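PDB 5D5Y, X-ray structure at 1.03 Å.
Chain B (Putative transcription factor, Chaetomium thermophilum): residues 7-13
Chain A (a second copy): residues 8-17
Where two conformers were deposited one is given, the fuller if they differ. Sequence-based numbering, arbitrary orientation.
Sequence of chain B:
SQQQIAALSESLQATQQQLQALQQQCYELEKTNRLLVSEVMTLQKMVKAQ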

ATOM      1  N   ALA B   7     -19.070  -3.201  21.657  1.00 32.02           N
ATOM      2  CA  ALA B   7     -19.235  -3.530  20.263  1.00 38.94           C
ATOM      3  C   ALA B   7     -18.285  -2.705  19.470  1.00 32.08           C
ATOM      4  O   ALA B   7     -17.752  -3.182  18.555  1.00 36.03           O
ATOM      5  N   LEU B   8     -18.078  -1.462  19.858  1.00 28.55           N
ATOM      6  CA  LEU B   8     -17.141  -0.605  19.162  1.00 27.96           C
ATOM      7  C   LEU B   8     -15.681  -1.084  19.300  1.00 27.06           C
ATOM      8  O   LEU B   8     -14.908  -1.063  18.349  1.00 34.84           O
ATOM      9  N   SER B   9     -15.347  -1.474  20.527  1.00 27.41           N
ATOM     10  CA  SER B   9     -13.991  -1.992  20.794  1.00 25.22           C
ATOM     11  C   SER B   9     -13.708  -3.237  19.966  1.00 25.57           C
ATOM     12  O   SER B   9     -12.646  -3.328  19.321  1.00 30.94           O
ATOM     13  N   GLU B  10     -14.662  -4.164  19.900  0.50 27.70           N
ATOM     14  CA  GLU B  10     -14.510  -5.359  19.085  0.50 28.33           C
ATOM     15  C   GLU B  10     -14.405  -4.988  17.626  0.50 31.48           C
ATOM     16  O   GLU B  10     -13.611  -5.576  16.878  0.50 38.98           O
ATOM     17  N   SER B  11     -15.184  -3.998  17.208  1.00 33.09           N
ATOM     18  CA  SER B  11     -15.069  -3.462  15.841  1.00 32.59           C
ATOM     19  C   SER B  11     -13.689  -3.102  15.562  1.00 43.58           C
ATOM     20  O   SER B  11     -13.222  -3.407  14.425  1.00 37.48           O
ATOM     21  N   LEU B  12     -12.957  -2.407  16.435  1.00 36.62           N
ATOM     22  CA  LEU B  12     -11.581  -1.942  16.190  1.00 31.50           C
ATOM     23  C   LEU B  12     -10.576  -3.047  16.095  1.00 35.98           C
ATOM     24  O   LEU B  12      -9.565  -2.934  15.319  1.00 46.20           O
ATOM     25  N   GLN B  13     -10.784  -4.153  16.762  1.00 37.47           N
ATOM     26  CA  GLN B  13      -9.922  -5.310  16.576  1.00 40.03           C
ATOM     27  C   GLN B  13      -9.891  -5.876  15.084  1.00 32.99           C
ATOM     28  O   GLN B  13      -8.826  -6.204  14.543  1.00 43.29           O
TER
ATOM     29  N   LEU A   8     -19.182   8.925  18.083  1.00 38.59           N
ATOM     30  CA  LEU A   8     -17.972   8.082  17.994  1.00 28.19           C
ATOM     31  C   LEU A   8     -18.250   6.904  17.063  1.00 26.53           C
ATOM     32  O   LEU A   8     -17.418   6.547  16.255  1.00 25.40           O
ATOM     33  N   SER A   9     -19.429   6.308  17.177  1.00 28.34           N
ATOM     34  CA  SER A   9     -19.853   5.208  16.278  1.00 29.05           C
ATOM     35  C   SER A   9     -19.836   5.620  14.780  1.00 30.95           C
ATOM     36  O   SER A   9     -19.366   4.904  13.877  1.00 28.12           O
ATOM     37  N   GLU A  10     -20.347   6.810  14.512  1.00 30.94           N
ATOM     38  CA  GLU A  10     -20.393   7.382  13.193  1.00 25.78           C
ATOM     39  C   GLU A  10     -18.968   7.584  12.717  1.00 22.85           C
ATOM     40  O   GLU A  10     -18.647   7.338  11.523  1.00 24.49           O
ATOM     41  N   SER A  11     -18.082   8.114  13.565  1.00 24.99           N
ATOM     42  CA  SER A  11     -16.674   8.306  13.205  1.00 22.77           C
ATOM     43  C   SER A  11     -16.007   6.983  12.848  1.00 22.54           C
ATOM     44  O   SER A  11     -15.231   6.892  11.895  1.00 21.39           O
ATOM     45  N   LEU A  12     -16.317   5.953  13.622  0.50 21.71           N
ATOM     46  CA  LEU A  12     -15.749   4.629  13.322  0.50 20.90           C
ATOM     47  C   LEU A  12     -16.294   4.094  11.997  0.50 22.09           C
ATOM     48  O   LEU A  12     -15.548   3.528  11.199  0.50 21.85           O
ATOM     49  N   GLN A  13     -17.571   4.293  11.723  1.00 22.59           N
ATOM     50  CA  GLN A  13     -18.127   3.863  10.432  1.00 23.14           C
ATOM     51  C   GLN A  13     -17.483   4.543   9.228  1.00 21.35           C
ATOM     52  O   GLN A  13     -17.173   3.906   8.216  1.00 24.36           O
ATOM     53  N   ALA A  14     -17.224   5.818   9.369  1.00 21.46           N
ATOM     54  CA  ALA A  14     -16.535   6.535   8.344  1.00 21.12           C
ATOM     55  C   ALA A  14     -15.103   6.016   8.141  1.00 19.51           C
ATOM     56  O   ALA A  14     -14.595   5.920   7.035  1.00 18.84           O
ATOM     57  N   THR A  15     -14.427   5.734   9.227  1.00 18.08           N
ATOM     58  CA  THR A  15     -13.090   5.193   9.196  1.00 17.84           C
ATOM     59  C   THR A  15     -13.114   3.855   8.476  1.00 17.47           C
ATOM     60  O   THR A  15     -12.237   3.548   7.612  1.00 17.83           O
ATOM     61  N   GLN A  16     -14.101   3.008   8.773  1.00 19.44           N
ATOM     62  CA  GLN A  16     -14.224   1.735   8.085  1.00 20.77           C
ATOM     63  C   GLN A  16     -14.503   1.827   6.587  1.00 20.94           C
ATOM     64  O   GLN A  16     -13.933   1.053   5.824  1.00 20.93           O
ATOM     65  N   GLN A  17     -15.296   2.785   6.168  1.00 20.45           N
ATOM     66  CA  GLN A  17     -15.529   3.080   4.766  1.00 19.54           C
ATOM     67  C   GLN A  17     -14.259   3.515   4.081  1.00 18.58           C
ATOM     68  O   GLN A  17     -13.946   3.055   3.004  1.00 19.03           O
TER

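The two stretches are helical segments from two copies of the same protein, running in nearly the same direction with an angle of 17° between their axes. The axes come no closer than 11.2 Å, and the nearest pair of CA atoms, in L8(B) and S9(A), lies 7.0 Å apart. At such a separation the backbones leave a gap that side chains must fill, and the 287 Å² buried between the stretches comes mostly from leucine, with serine and glutamine beside it.

L8(B) contributes the most buried area. Its CA-to-CB bond points toward chain A, and its m,t rotamer (chi1 -65°, chi2 173°), a favoured leucine shape on a helix, spreads the two methyl groups over different neighbours. L8(B) CD1 lies 4.2 Å from CD2 of L8(A), whereas L8(B) CD2 lies 3.8 Å from CD2 of L12(A) and 3.9 Å from the CA of S9(A). The last contact is with backbone: S9(A) has its CA-to-CB bond sideways and chi1 at 169° (t), and its CA is within reach of the leucine methyl, and its CB is 4.0 Å from the same L8(B) CD2.

L12(A) answers from the other helix. It also points toward its partner but adopts the other common helical leucine rotamer, t,p (177°, 59°), in the conformer given here. Its branches again reach different residues: L12(A) CD2 meets L8(B) and also comes within 3.6 Å of CB of S11(B), while L12(A) CD1 is 3.9 Å from CD2 of L12(B). L8(A), one turn earlier, shares the t,p shape (171°, 55°) and points toward chain B, although within the chain B stretch it touches only L8(B).

L12(B) begins less favourably, with its CA-to-CB bond directed sideways. Its m,t rotamer (-78°, 159°) brings the end of the side chain nearer to chain A, so that CD2 can reach L12(A). Leucine suits these places because a flexible, branched apolar side chain can span the gap and bury its methyls without leaving a polar group unpaired.

S11(B) shows how a small polar residue can face an apolar neighbour. Its CB points toward chain A and packs on L12(A), while chi1 of -81° (m) turns S11(B) OG back along its own helix, where it makes a weak 3.3 Å hydrogen bond to O of A7(B). O of A7(B) also accepts the backbone hydrogen bond from N of S11(B), at 3.0 Å.

Beyond the leucines, Q16(A) points toward chain B with chi1 -68° (m) and chi2 166° (t), an extended form that carries its amide to S11(B). There Q16(A) NE2 lies 3.8 Å from the backbone O of S11(B) and 3.9 Å from its CB. This is contact without a hydrogen bond; NE2 finds its partner just outside the stretches. No hydrogen bond crosses between the two segments, so what joins them here is packing. T15(A), which does not reach the chain B stretch, settles its hydroxyl locally: with chi1 at -57° (m), T15(A) OG1 donates to O of S11(A) at 2.8 Å.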

ATOM      1  CB  ALA B   7     -20.669  -3.240  19.829  1.00 33.52           C
ATOM      2  CB  LEU B   8     -17.264   0.839  19.647  1.00 28.23           C
ATOM      3  CG  LEU B   8     -18.598   1.554  19.365  1.00 29.11           C
ATOM      4  CD1 LEU B   8     -18.597   2.907  20.067  1.00 32.01           C
ATOM      5  CD2 LEU B   8     -18.935   1.732  17.895  1.00 27.21           C
ATOM      6  CB  SER B   9     -13.862  -2.254  22.281  1.00 26.32           C
ATOM      7  OG  SER B   9     -12.566  -2.662  22.585  1.00 34.26           O
ATOM      8  CB  GLU B  10     -15.680  -6.298  19.260  0.50 33.28           C
ATOM      9  CG  GLU B  10     -15.687  -7.004  20.598  0.50 35.00           C
ATOM     10  CD  GLU B  10     -14.413  -7.783  20.867  0.50 36.33           C
ATOM     11  OE1 GLU B  10     -14.029  -8.624  20.020  0.50 41.61           O
ATOM     12  OE2 GLU B  10     -13.797  -7.553  21.934  0.50 42.28           O
ATOM     13  CB  SER B  11     -15.870  -2.163  15.602  1.00 29.91           C
ATOM     14  OG  SER B  11     -17.205  -2.502  15.353  1.00 41.24           O
ATOM     15  CB  LEU B  12     -11.116  -0.922  17.259  1.00 32.15           C
ATOM     16  CG  LEU B  12     -11.621   0.512  17.110  1.00 32.04           C
ATOM     17  CD1 LEU B  12     -11.528   1.243  18.444  1.00 34.18           C
ATOM     18  CD2 LEU B  12     -10.839   1.204  15.991  1.00 35.77           C
ATOM     19  CB  GLN B  13     -10.301  -6.335  17.654  1.00 32.65           C
ATOM     20  CG  GLN B  13     -10.059  -5.832  19.074  1.00 40.60           C
ATOM     21  CD  GLN B  13      -8.581  -5.776  19.442  1.00 36.46           C
ATOM     22  OE1 GLN B  13      -7.805  -6.707  19.146  1.00 52.58           O
ATOM     23  NE2 GLN B  13      -8.169  -4.670  20.071  1.00 41.28           N
TER
ATOM     24  CB  LEU A   8     -17.577   7.596  19.373  1.00 28.20           C
ATOM     25  CG  LEU A   8     -16.465   6.536  19.469  1.00 33.31           C
ATOM     26  CD1 LEU A   8     -15.172   6.946  18.778  1.00 33.90           C
ATOM     27  CD2 LEU A   8     -16.224   6.261  20.940  1.00 37.65           C
ATOM     28  CB  SER A   9     -21.227   4.720  16.601  1.00 30.67           C
ATOM     29  OG  SER A   9     -21.743   3.855  15.596  1.00 39.92           O
ATOM     30  CB  GLU A  10     -21.117   8.716  13.181  1.00 28.52           C
ATOM     31  CG  GLU A  10     -21.204   9.438  11.842  1.00 35.40           C
ATOM     32  CD  GLU A  10     -22.124  10.657  11.892  1.00 47.89           C
ATOM     33  OE1 GLU A  10     -22.746  10.894  12.960  1.00 52.51           O
ATOM     34  OE2 GLU A  10     -22.211  11.383  10.870  1.00 57.12           O
ATOM     35  CB  SER A  11     -15.890   9.009  14.308  1.00 24.39           C
ATOM     36  OG  SER A  11     -16.350  10.334  14.441  1.00 32.52           O
ATOM     37  CB  LEU A  12     -16.039   3.683  14.480  0.50 20.32           C
ATOM     38  CG  LEU A  12     -15.559   2.249  14.281  0.50 22.89           C
ATOM     39  CD1 LEU A  12     -14.050   2.203  14.052  0.50 26.29           C
ATOM     40  CD2 LEU A  12     -15.988   1.386  15.454  0.50 26.12           C
ATOM     41  CB  GLN A  13     -19.621   4.087  10.393  1.00 26.08           C
ATOM     42  CG  GLN A  13     -20.401   3.173  11.316  1.00 32.38           C
ATOM     43  CD  GLN A  13     -21.917   3.420  11.223  1.00 39.87           C
ATOM     44  OE1 GLN A  13     -22.389   4.560  11.378  1.00 52.05           O
ATOM     45  NE2 GLN A  13     -22.683   2.362  10.982  1.00 54.69           N
ATOM     46  CB  ALA A  14     -16.515   8.024   8.657  1.00 23.56           C
ATOM     47  CB  THR A  15     -12.500   5.080  10.604  1.00 22.02           C
ATOM     48  OG1 THR A  15     -12.526   6.384  11.212  1.00 25.90           O
ATOM     49  CG2 THR A  15     -11.120   4.495  10.560  1.00 22.60           C
ATOM     50  CB  GLN A  16     -15.180   0.823   8.843  1.00 27.87           C
ATOM     51  CG  GLN A  16     -14.542   0.413  10.208  1.00 34.67           C
ATOM     52  CD  GLN A  16     -15.482  -0.214  11.214  1.00 39.32           C
ATOM     53  OE1 GLN A  16     -16.566   0.267  11.421  1.00 39.98           O
ATOM     54  NE2 GLN A  16     -15.058  -1.290  11.841  1.00 50.78           N
ATOM     55  CB  GLN A  17     -16.634   4.099   4.566  1.00 23.85           C
ATOM     56  CG  GLN A  17     -17.194   4.215   3.141  1.00 26.05           C
ATOM     57  CD  GLN A  17     -18.404   5.181   3.024  1.00 25.62           C
ATOM     58  OE1 GLN A  17     -18.510   6.173   3.752  1.00 34.70           O
ATOM     59  NE2 GLN A  17     -19.318   4.899   2.127  1.00 26.94           N
TER